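Local coordinates for GDSL-like Lipase/Acylhydrolase family protein (Neisseria meningitidis, PDB 4K7J) that probably removes O-acetyl groups from peptidoglycan as an esterase of the SGNH (GDSL-like) hydrolase family, working through a catalytic triad, at residues 233-236 with 237-240; 266-269 with 270-273; 350-354 with 355-359. All coordinates share one frame; numbering follows the deposited sequence.

Contact 1: 233-236 with 237-240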
ATOM      1  N   ASN A 233      -0.288   4.418  15.431  1.00 22.36           N
ATOM      2  CA  ASN A 233      -0.522   3.187  16.188  1.00 22.27           C
ATOM      3  C   ASN A 233      -1.150   2.101  15.315  1.00 25.36           C
ATOM      4  O   ASN A 233      -0.865   0.910  15.499  1.00 20.65           O
ATOM      5  CB  ASN A 233      -1.365   3.439  17.443  1.00 26.69           C
ATOM      6  CG  ASN A 233      -0.727   4.452  18.382  1.00 27.82           C
ATOM      7  OD1 ASN A 233       0.489   4.655  18.370  1.00 33.93           O
ATOM      8  ND2 ASN A 233      -1.551   5.107  19.187  1.00 31.39           N
ATOM      9  N   ASP A 234      -1.989   2.501  14.358  1.00 19.85           N
ATOM     10  CA  ASP A 234      -2.471   1.547  13.352  1.00 19.60           C
ATOM     11  C   ASP A 234      -1.292   1.024  12.503  1.00 15.97           C
ATOM     12  O   ASP A 234      -1.209  -0.164  12.198  1.00 19.91           O
ATOM     13  CB  ASP A 234      -3.532   2.176  12.424  1.00 16.68           C
ATOM     14  CG  ASP A 234      -4.784   2.654  13.164  1.00 24.65           C
ATOM     15  OD1 ASP A 234      -5.095   2.143  14.269  1.00 18.06           O
ATOM     16  OD2 ASP A 234      -5.476   3.552  12.621  1.00 23.10           O
ATOM     17  N   LEU A 235      -0.387   1.916  12.110  1.00 16.04           N
ATOM     18  CA  LEU A 235       0.783   1.503  11.328  1.00 16.54           C
ATOM     19  C   LEU A 235       1.659   0.511  12.107  1.00 21.51           C
ATOM     20  O   LEU A 235       2.106  -0.510  11.567  1.00 16.01           O
ATOM     21  CB  LEU A 235       1.613   2.722  10.914  1.00 15.64           C
ATOM     22  CG  LEU A 235       2.885   2.396  10.127  1.00 18.83           C
ATOM     23  CD1 LEU A 235       2.570   1.694   8.828  1.00 18.09           C
ATOM     24  CD2 LEU A 235       3.706   3.638   9.888  1.00 19.25           C
ATOM     25  N   ALA A 236       1.895   0.822  13.381  1.00 18.57           N
ATOM     26  CA  ALA A 236       2.637  -0.072  14.262  1.00 25.25           C
ATOM     27  C   ALA A 236       2.048  -1.481  14.239  1.00 25.22           C
ATOM     28  O   ALA A 236       2.777  -2.459  14.340  1.00 30.30           O
ATOM     29  CB  ALA A 236       2.664   0.484  15.702  1.00 20.88           C
ATOM     30  N   GLN A 237       0.732  -1.585  14.072  1.00 17.85           N
ATOM     31  CA  GLN A 237       0.069  -2.880  14.180  1.00 21.89           C
ATOM     32  C   GLN A 237      -0.106  -3.599  12.857  1.00 24.58           C
ATOM     33  O   GLN A 237      -0.727  -4.649  12.833  1.00 20.96           O
ATOM     34  CB  GLN A 237      -1.299  -2.738  14.861  1.00 25.18           C
ATOM     35  CG  GLN A 237      -1.217  -2.342  16.311  1.00 22.84           C
ATOM     36  CD  GLN A 237      -2.577  -2.129  16.925  1.00 33.21           C
ATOM     37  OE1 GLN A 237      -3.174  -3.056  17.471  1.00 35.89           O
ATOM     38  NE2 GLN A 237      -3.080  -0.904  16.837  1.00 35.44           N
ATOM     39  N   THR A 238       0.414  -3.040  11.763  1.00 23.33           N
ATOM     40  CA  THR A 238       0.338  -3.716  10.459  1.00 17.86           C
ATOM     41  C   THR A 238       1.368  -4.830  10.392  1.00 23.03           C
ATOM     42  O   THR A 238       1.222  -5.788   9.623  1.00 19.49           O
ATOM     43  CB  THR A 238       0.639  -2.775   9.268  1.00 16.81           C
ATOM     44  OG1 THR A 238       1.923  -2.167   9.445  1.00 17.05           O
ATOM     45  CG2 THR A 238      -0.418  -1.697   9.127  1.00 16.43           C
ATOM     46  N   GLY A 239       2.425  -4.689  11.185  1.00 19.31           N
ATOM     47  CA  GLY A 239       3.521  -5.636  11.144  1.00 26.19           C
ATOM     48  C   GLY A 239       4.426  -5.458   9.934  1.00 28.65           C
ATOM     49  O   GLY A 239       5.243  -6.329   9.655  1.00 26.86           O
ATOM     50  N   ALA A 240       4.281  -4.338   9.219  1.00 21.60           N
ATOM     51  CA  ALA A 240       5.058  -4.090   7.999  1.00 21.35           C
ATOM     52  C   ALA A 240       6.562  -4.139   8.249  1.00 22.42           C
ATOM     53  O   ALA A 240       7.073  -3.503   9.170  1.00 23.39           O
ATOM     54  CB  ALA A 240       4.682  -2.753   7.380  1.00 16.96           C
TER
HETATM   55  O   HOH W   1      -5.929   0.357  16.533  1.00 35.26           O
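Gln237 and Thr238 each turn a polar side-chain end back onto the last turn of the helix they have just left, and each finds a main-chain carbonyl there. With CG anti to its carbonyl carbon (chi1 -67°) and the chain extended beyond, Gln237 lies alongside the helix, its CG against the carbonyl oxygen of Asn233. The amide then completes the return: Gln237 NE2 donates to Asn233 O at 3.2 Å along a fairly straight path (160°). The acceptor lies in the plane of the Gln237 amide, whereas the donor stands above the carbonyl plane of Asn233. A water joins the same amide to the neighbouring carboxylate, donating a hydrogen bond to Asp234 OD1 at 3.0 Å and accepting one from Gln237 NE2 at 3.1 Å. That carboxylate is mainly committed elsewhere, to Arg228 by a salt bridge and to the backbone of Leu122.

The helix end is finished by an ST turn, in which Thr238 OG1 accepts from Ala240 N at 3.2 Å. Thr238 OG1 also donates to Leu235 O at 2.7 Å, arriving in the carbonyl plane, while Thr238 N reaches Leu235 O at 3.0 Å from well above that plane. Two donors thus share one oxygen from different directions, and a hydroxyl engaged as both donor and acceptor has its rotation fixed. Gly239, at positive phi, carries the chain out of the helix toward strand 242-246. The side chains of Leu235 and Thr238 cross at a slant, CD1 lying 4.0 Å from OG1, and both rest on Leu57 of the neighbouring strand 53-60.

Contact 2: 266-269 with 270-273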
ATOM      1  N   TRP A 266       7.039  15.695   4.736  1.00 19.77           N
ATOM      2  CA  TRP A 266       7.513  14.385   4.298  1.00 18.14           C
ATOM      3  C   TRP A 266       8.557  13.834   5.269  1.00 16.74           C
ATOM      4  O   TRP A 266       8.471  12.683   5.697  1.00 20.39           O
ATOM      5  CB  TRP A 266       8.081  14.465   2.875  1.00 15.03           C
ATOM      6  CG  TRP A 266       7.042  14.309   1.805  1.00 16.35           C
ATOM      7  CD1 TRP A 266       5.963  15.121   1.569  1.00 15.96           C
ATOM      8  CD2 TRP A 266       6.991  13.277   0.814  1.00 18.15           C
ATOM      9  NE1 TRP A 266       5.242  14.643   0.495  1.00 14.50           N
ATOM     10  CE2 TRP A 266       5.850  13.511   0.021  1.00 14.90           C
ATOM     11  CE3 TRP A 266       7.790  12.161   0.535  1.00 17.09           C
ATOM     12  CZ2 TRP A 266       5.498  12.677  -1.046  1.00 17.10           C
ATOM     13  CZ3 TRP A 266       7.437  11.339  -0.526  1.00 16.36           C
ATOM     14  CH2 TRP A 266       6.302  11.602  -1.298  1.00 16.65           C
ATOM     15  N   LEU A 267       9.541  14.654   5.622  1.00 18.30           N
ATOM     16  CA  LEU A 267      10.546  14.235   6.604  1.00 22.03           C
ATOM     17  C   LEU A 267       9.905  13.841   7.933  1.00 19.36           C
ATOM     18  O   LEU A 267      10.274  12.842   8.523  1.00 21.84           O
ATOM     19  CB  LEU A 267      11.568  15.353   6.831  1.00 23.32           C
ATOM     20  CG  LEU A 267      12.473  15.560   5.616  1.00 32.66           C
ATOM     21  CD1 LEU A 267      13.098  16.955   5.597  1.00 33.68           C
ATOM     22  CD2 LEU A 267      13.542  14.471   5.589  1.00 24.38           C
ATOM     23  N   ASP A 268       8.951  14.646   8.400  1.00 23.47           N
ATOM     24  CA  ASP A 268       8.195  14.321   9.608  1.00 25.99           C
ATOM     25  C   ASP A 268       7.514  12.958   9.506  1.00 24.52           C
ATOM     26  O   ASP A 268       7.549  12.167  10.449  1.00 24.09           O
ATOM     27  CB  ASP A 268       7.135  15.383   9.903  1.00 27.32           C
ATOM     28  CG  ASP A 268       7.733  16.697  10.361  1.00 44.46           C
ATOM     29  OD1 ASP A 268       8.943  16.726  10.694  1.00 48.38           O
ATOM     30  OD2 ASP A 268       6.986  17.703  10.393  1.00 50.93           O
ATOM     31  N   THR A 269       6.886  12.694   8.362  1.00 18.92           N
ATOM     32  CA  THR A 269       6.189  11.439   8.148  1.00 17.34           C
ATOM     33  C   THR A 269       7.142  10.246   8.190  1.00 18.37           C
ATOM     34  O   THR A 269       6.826   9.220   8.794  1.00 18.43           O
ATOM     35  CB  THR A 269       5.387  11.440   6.822  1.00 21.12           C
ATOM     36  OG1 THR A 269       4.541  12.595   6.767  1.00 20.40           O
ATOM     37  CG2 THR A 269       4.522  10.199   6.727  1.00 18.37           C
ATOM     38  N   VAL A 270       8.309  10.376   7.557  1.00 19.17           N
ATOM     39  CA  VAL A 270       9.316   9.310   7.593  1.00 17.31           C
ATOM     40  C   VAL A 270       9.797   9.058   9.026  1.00 19.75           C
ATOM     41  O   VAL A 270       9.908   7.915   9.461  1.00 20.37           O
ATOM     42  CB  VAL A 270      10.520   9.619   6.671  1.00 21.69           C
ATOM     43  CG1 VAL A 270      11.647   8.614   6.894  1.00 23.13           C
ATOM     44  CG2 VAL A 270      10.087   9.615   5.196  1.00 17.76           C
ATOM     45  N   ARG A 271      10.073  10.139   9.747  1.00 18.51           N
ATOM     46  CA  ARG A 271      10.449  10.064  11.157  1.00 23.88           C
ATOM     47  C   ARG A 271       9.404   9.280  11.946  1.00 28.95           C
ATOM     48  O   ARG A 271       9.722   8.348  12.703  1.00 27.31           O
ATOM     49  CB  ARG A 271      10.558  11.481  11.730  1.00 26.64           C
ATOM     50  CG  ARG A 271      11.494  11.610  12.909  1.00 40.09           C
ATOM     51  CD  ARG A 271      11.234  12.887  13.720  1.00 43.47           C
ATOM     52  NE  ARG A 271      10.772  14.032  12.928  1.00 50.98           N
ATOM     53  CZ  ARG A 271      11.505  14.687  12.023  1.00 57.25           C
ATOM     54  NH1 ARG A 271      12.747  14.302  11.752  1.00 50.70           N
ATOM     55  NH2 ARG A 271      10.986  15.725  11.370  1.00 42.78           N
ATOM     56  N   GLN A 272       8.145   9.653  11.753  1.00 20.28           N
ATOM     57  CA  GLN A 272       7.055   8.983  12.439  1.00 20.88           C
ATOM     58  C   GLN A 272       6.919   7.506  12.093  1.00 19.83           C
ATOM     59  O   GLN A 272       6.659   6.682  12.978  1.00 23.20           O
ATOM     60  CB  GLN A 272       5.757   9.748  12.238  1.00 21.50           C
ATOM     61  CG  GLN A 272       5.774  11.057  13.009  1.00 23.14           C
ATOM     62  CD  GLN A 272       4.630  11.965  12.649  1.00 36.39           C
ATOM     63  OE1 GLN A 272       3.495  11.520  12.487  1.00 43.11           O
ATOM     64  NE2 GLN A 272       4.922  13.253  12.511  1.00 43.07           N
ATOM     65  N   ILE A 273       7.116   7.166  10.821  1.00 17.71           N
ATOM     66  CA  ILE A 273       7.120   5.767  10.416  1.00 17.11           C
ATOM     67  C   ILE A 273       8.218   4.992  11.149  1.00 20.13           C
ATOM     68  O   ILE A 273       7.992   3.884  11.640  1.00 26.76           O
ATOM     69  CB  ILE A 273       7.307   5.614   8.876  1.00 12.59           C
ATOM     70  CG1 ILE A 273       6.058   6.106   8.131  1.00 20.30           C
ATOM     71  CG2 ILE A 273       7.621   4.172   8.519  1.00 16.44           C
ATOM     72  CD1 ILE A 273       6.270   6.305   6.617  1.00 22.02           C
TER
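The guanidinium of Arg271 is bordered on two sides by the preceding helical turn: Leu267 O sits 4.0 Å above one face, over its centre, and Asp268 OD1 lies at the edge, close to the plane. This is a salt bridge between residues three apart on helix 259-276, one of the helices packed on the central sheet of the alpha/beta fold. The two side chains run side by side, but their flat groups are turned 63° from one another, and the close approach is between one oxygen and one nitrogen. The modelled separation of Asp268 OD1 and Arg271 NH2, 2.4 Å, is very short, and its exact length is doubtful. Bending at chi3 brings the arginine back over its own helix.

Farther round, regular helical bonds run from Val270 N to Trp266 O and from Ile273 N to Thr269 O. Trp266 leads away to helix 305-318, where Met311 and Val315 receive it, while Val270 and Ile273 pack on Ile282 of strand 281-286. Thr269 gives its hydroxyl to Lys265 O, one turn earlier. Its carbonyl is also brushed by an apolar branch, with Ile273 CG1 3.3 Å from Thr269 O.

Contact 3: 350-354 with 355-359. With ACT (acetate ion), chain C.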
ATOM      1  N   VAL A 350      -0.846  10.389 -17.718  1.00 21.65           N
ATOM      2  CA  VAL A 350      -0.643  10.421 -16.275  1.00 21.69           C
ATOM      3  C   VAL A 350      -0.712   9.006 -15.721  1.00 20.42           C
ATOM      4  O   VAL A 350       0.196   8.554 -15.016  1.00 18.44           O
ATOM      5  CB  VAL A 350      -1.708  11.279 -15.571  1.00 21.23           C
ATOM      6  CG1 VAL A 350      -1.524  11.215 -14.050  1.00 21.27           C
ATOM      7  CG2 VAL A 350      -1.644  12.730 -16.069  1.00 24.69           C
ATOM      8  N   HIS A 351      -1.792   8.303 -16.053  1.00 24.08           N
ATOM      9  CA  HIS A 351      -2.004   6.943 -15.555  1.00 22.49           C
ATOM     10  C   HIS A 351      -1.445   5.916 -16.530  1.00 19.53           C
ATOM     11  O   HIS A 351      -1.202   6.225 -17.688  1.00 22.56           O
ATOM     12  CB  HIS A 351      -3.490   6.700 -15.255  1.00 20.28           C
ATOM     13  CG  HIS A 351      -4.068   7.695 -14.293  1.00 22.10           C
ATOM     14  ND1 HIS A 351      -4.744   8.824 -14.704  1.00 27.71           N
ATOM     15  CD2 HIS A 351      -4.032   7.751 -12.941  1.00 27.18           C
ATOM     16  CE1 HIS A 351      -5.113   9.525 -13.647  1.00 25.53           C
ATOM     17  NE2 HIS A 351      -4.695   8.897 -12.564  1.00 31.38           N
ATOM     18  N   PHE A 352      -1.209   4.701 -16.052  1.00 17.59           N
ATOM     19  CA  PHE A 352      -0.660   3.673 -16.917  1.00 20.45           C
ATOM     20  C   PHE A 352      -1.711   2.624 -17.246  1.00 20.06           C
ATOM     21  O   PHE A 352      -2.799   2.589 -16.656  1.00 17.26           O
ATOM     22  CB  PHE A 352       0.570   3.021 -16.273  1.00 19.52           C
ATOM     23  CG  PHE A 352       1.733   3.960 -16.076  1.00 20.03           C
ATOM     24  CD1 PHE A 352       1.760   4.846 -15.001  1.00 16.56           C
ATOM     25  CD2 PHE A 352       2.813   3.942 -16.955  1.00 20.41           C
ATOM     26  CE1 PHE A 352       2.851   5.725 -14.804  1.00 19.06           C
ATOM     27  CE2 PHE A 352       3.903   4.805 -16.769  1.00 19.55           C
ATOM     28  CZ  PHE A 352       3.925   5.698 -15.689  1.00 15.65           C
ATOM     29  N   SER A 353      -1.394   1.783 -18.216  1.00 19.98           N
ATOM     30  CA  SER A 353      -2.268   0.687 -18.564  1.00 23.23           C
ATOM     31  C   SER A 353      -1.817  -0.468 -17.703  1.00 22.03           C
ATOM     32  O   SER A 353      -0.753  -0.397 -17.081  1.00 17.57           O
ATOM     33  CB  SER A 353      -2.107   0.327 -20.046  1.00 25.31           C
ATOM     34  OG  SER A 353      -0.801  -0.175 -20.295  1.00 22.54           O
ATOM     35  N   ALA A 354      -2.615  -1.534 -17.688  1.00 23.02           N
ATOM     36  CA  ALA A 354      -2.306  -2.714 -16.891  1.00 23.08           C
ATOM     37  C   ALA A 354      -0.886  -3.216 -17.141  1.00 21.44           C
ATOM     38  O   ALA A 354      -0.159  -3.520 -16.198  1.00 20.25           O
ATOM     39  CB  ALA A 354      -3.329  -3.832 -17.168  1.00 25.26           C
ATOM     40  N   LYS A 355      -0.477  -3.298 -18.403  1.00 21.50           N
ATOM     41  CA  LYS A 355       0.839  -3.863 -18.689  1.00 27.05           C
ATOM     42  C   LYS A 355       1.945  -2.865 -18.351  1.00 22.13           C
ATOM     43  O   LYS A 355       3.065  -3.255 -18.008  1.00 27.19           O
ATOM     44  CB  LYS A 355       0.942  -4.371 -20.134  1.00 29.68           C
ATOM     45  CG  LYS A 355       0.876  -3.295 -21.212  1.00 32.54           C
ATOM     46  CD  LYS A 355       1.131  -3.904 -22.595  1.00 31.99           C
ATOM     47  CE  LYS A 355       1.252  -2.832 -23.660  1.00 33.46           C
ATOM     48  NZ  LYS A 355       1.362  -3.439 -25.012  1.00 37.02           N
ATOM     49  N   GLY A 356       1.620  -1.580 -18.407  1.00 18.90           N
ATOM     50  CA  GLY A 356       2.563  -0.551 -18.013  1.00 21.05           C
ATOM     51  C   GLY A 356       2.886  -0.657 -16.534  1.00 22.76           C
ATOM     52  O   GLY A 356       4.052  -0.614 -16.132  1.00 16.97           O
ATOM     53  N   TYR A 357       1.854  -0.814 -15.712  1.00 18.42           N
ATOM     54  CA  TYR A 357       2.084  -0.985 -14.279  1.00 22.11           C
ATOM     55  C   TYR A 357       2.840  -2.282 -13.984  1.00 20.80           C
ATOM     56  O   TYR A 357       3.726  -2.317 -13.114  1.00 16.27           O
ATOM     57  CB  TYR A 357       0.767  -0.945 -13.494  1.00 16.53           C
ATOM     58  CG  TYR A 357       0.150   0.428 -13.364  1.00 17.24           C
ATOM     59  CD1 TYR A 357       0.852   1.473 -12.769  1.00 18.82           C
ATOM     60  CD2 TYR A 357      -1.136   0.681 -13.835  1.00 21.41           C
ATOM     61  CE1 TYR A 357       0.293   2.731 -12.651  1.00 15.26           C
ATOM     62  CE2 TYR A 357      -1.703   1.942 -13.722  1.00 17.08           C
ATOM     63  CZ  TYR A 357      -0.980   2.962 -13.125  1.00 16.08           C
ATOM     64  OH  TYR A 357      -1.527   4.220 -13.000  1.00 19.40           O
ATOM     65  N   ARG A 358       2.482  -3.349 -14.698  1.00 16.43           N
ATOM     66  CA  ARG A 358       3.150  -4.630 -14.488  1.00 24.56           C
ATOM     67  C   ARG A 358       4.634  -4.501 -14.813  1.00 21.18           C
ATOM     68  O   ARG A 358       5.478  -5.009 -14.079  1.00 22.54           O
ATOM     69  CB  ARG A 358       2.529  -5.738 -15.344  1.00 22.58           C
ATOM     70  CG  ARG A 358       3.120  -7.122 -15.047  1.00 25.22           C
ATOM     71  CD  ARG A 358       2.848  -8.132 -16.170  1.00 33.35           C
ATOM     72  NE  ARG A 358       3.503  -7.751 -17.422  1.00 40.77           N
ATOM     73  CZ  ARG A 358       2.879  -7.634 -18.592  1.00 43.90           C
ATOM     74  NH1 ARG A 358       1.577  -7.884 -18.681  1.00 40.51           N
ATOM     75  NH2 ARG A 358       3.560  -7.275 -19.674  1.00 31.43           N
ATOM     76  N   ARG A 359       4.937  -3.797 -15.902  1.00 19.03           N
ATOM     77  CA  ARG A 359       6.314  -3.619 -16.360  1.00 21.83           C
ATOM     78  C   ARG A 359       7.130  -2.837 -15.335  1.00 25.78           C
ATOM     79  O   ARG A 359       8.243  -3.234 -14.967  1.00 23.64           O
ATOM     80  CB  ARG A 359       6.335  -2.896 -17.713  1.00 24.75           C
ATOM     81  CG  ARG A 359       7.728  -2.591 -18.272  1.00 29.55           C
ATOM     82  CD  ARG A 359       7.643  -1.724 -19.551  1.00 38.97           C
ATOM     83  NE  ARG A 359       8.941  -1.572 -20.220  1.00 48.81           N
ATOM     84  CZ  ARG A 359       9.147  -0.875 -21.338  1.00 49.07           C
ATOM     85  NH1 ARG A 359       8.147  -0.240 -21.942  1.00 40.57           N
ATOM     86  NH2 ARG A 359      10.366  -0.808 -21.855  1.00 64.54           N
TER
HETATM   87  C   ACT C 401      -3.731   9.622  -9.319  1.00 28.47           C
HETATM   88  O   ACT C 401      -4.764   9.869 -10.009  1.00 25.01           O
HETATM   89  OXT ACT C 401      -3.888   9.417  -8.087  1.00 21.56           O
HETATM   90  CH3 ACT C 401      -2.369   9.546  -9.935  1.00 19.13           C
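Tyr357 OH is gripped by two groups: Phe352 N donates to it at 3.1 Å, almost straight (170°), and ND1 of His63 is hydrogen-bonded to it from outside the turn. The phenol thereby ties the first turns of helix 354-373 back to the loop that leads into it. On the way to this bond the Tyr357 ring lays one face over Phe352 CB, a CH-pi contact of 3.5 Å from Phe352 CB to the centroid of the Tyr357 ring, close to the ring normal. The two aromatic groups form an offset edge-to-face pair, the edge of Phe352 directed at the face of Tyr357, with ring centroids 5.2 Å apart and planes at 60°. Their closest carbons, Phe352 CD1 and Tyr357 CE1, come within 3.5 Å. The Phe352 ring meets Trp326 as well, and is buried.

Ser353 is the N-cap. A chi1 of 65° sets its hydroxyl between the backbone N and the carbonyl carbon, from where OG accepts a weak bond from Gly356 N at 3.4 Å; Gly343 O is its stronger partner. Helical bonding then begins with Tyr357 N to Ser353 O at 3.0 Å. Gly356, without a side chain, brings its backbone near Phe352, with Gly356 C 4.4 Å from Phe352 CB.

Just before Phe352, His351 NE2 donates a hydrogen bond to the acetate oxygen O at 2.7 Å, straight and in the ring plane. Val350 CG1 covers one face of that ring, and ND1 is hydrogen-bonded to Asp348 OD2. The acetate, probably from the crystallisation liquor, is also held by Ser62 N, Gly218 N and Asn250 ND2. These donors, with the Asp348-His351 pair, are consistent with the oxyanion hole and the Asp-x-x-His element of the catalytic triad, as in other SGNH hydrolases.

Overall arrangement
Followed from the N terminus, the three contacts come in series; each joins consecutive residues, so none closes a long loop, encloses another or crosses it. Contact 1 ends helix 231-236 and hands the chain to strand 242-246. Contact 2 lies within helix 259-276, which precedes strand 281-286. The two meet directly, Leu235 CD2 lying 3.8 Å from Ile273 CG1, so neighbouring helices are joined beside the central sheet. Contact 3 comes much later, where the loop after helix 336-341 enters helix 354-373. Its centre is about 29 Å from the centres of the other two, and it lies across the chain's centre from contact 1, by the acetate-occupied site.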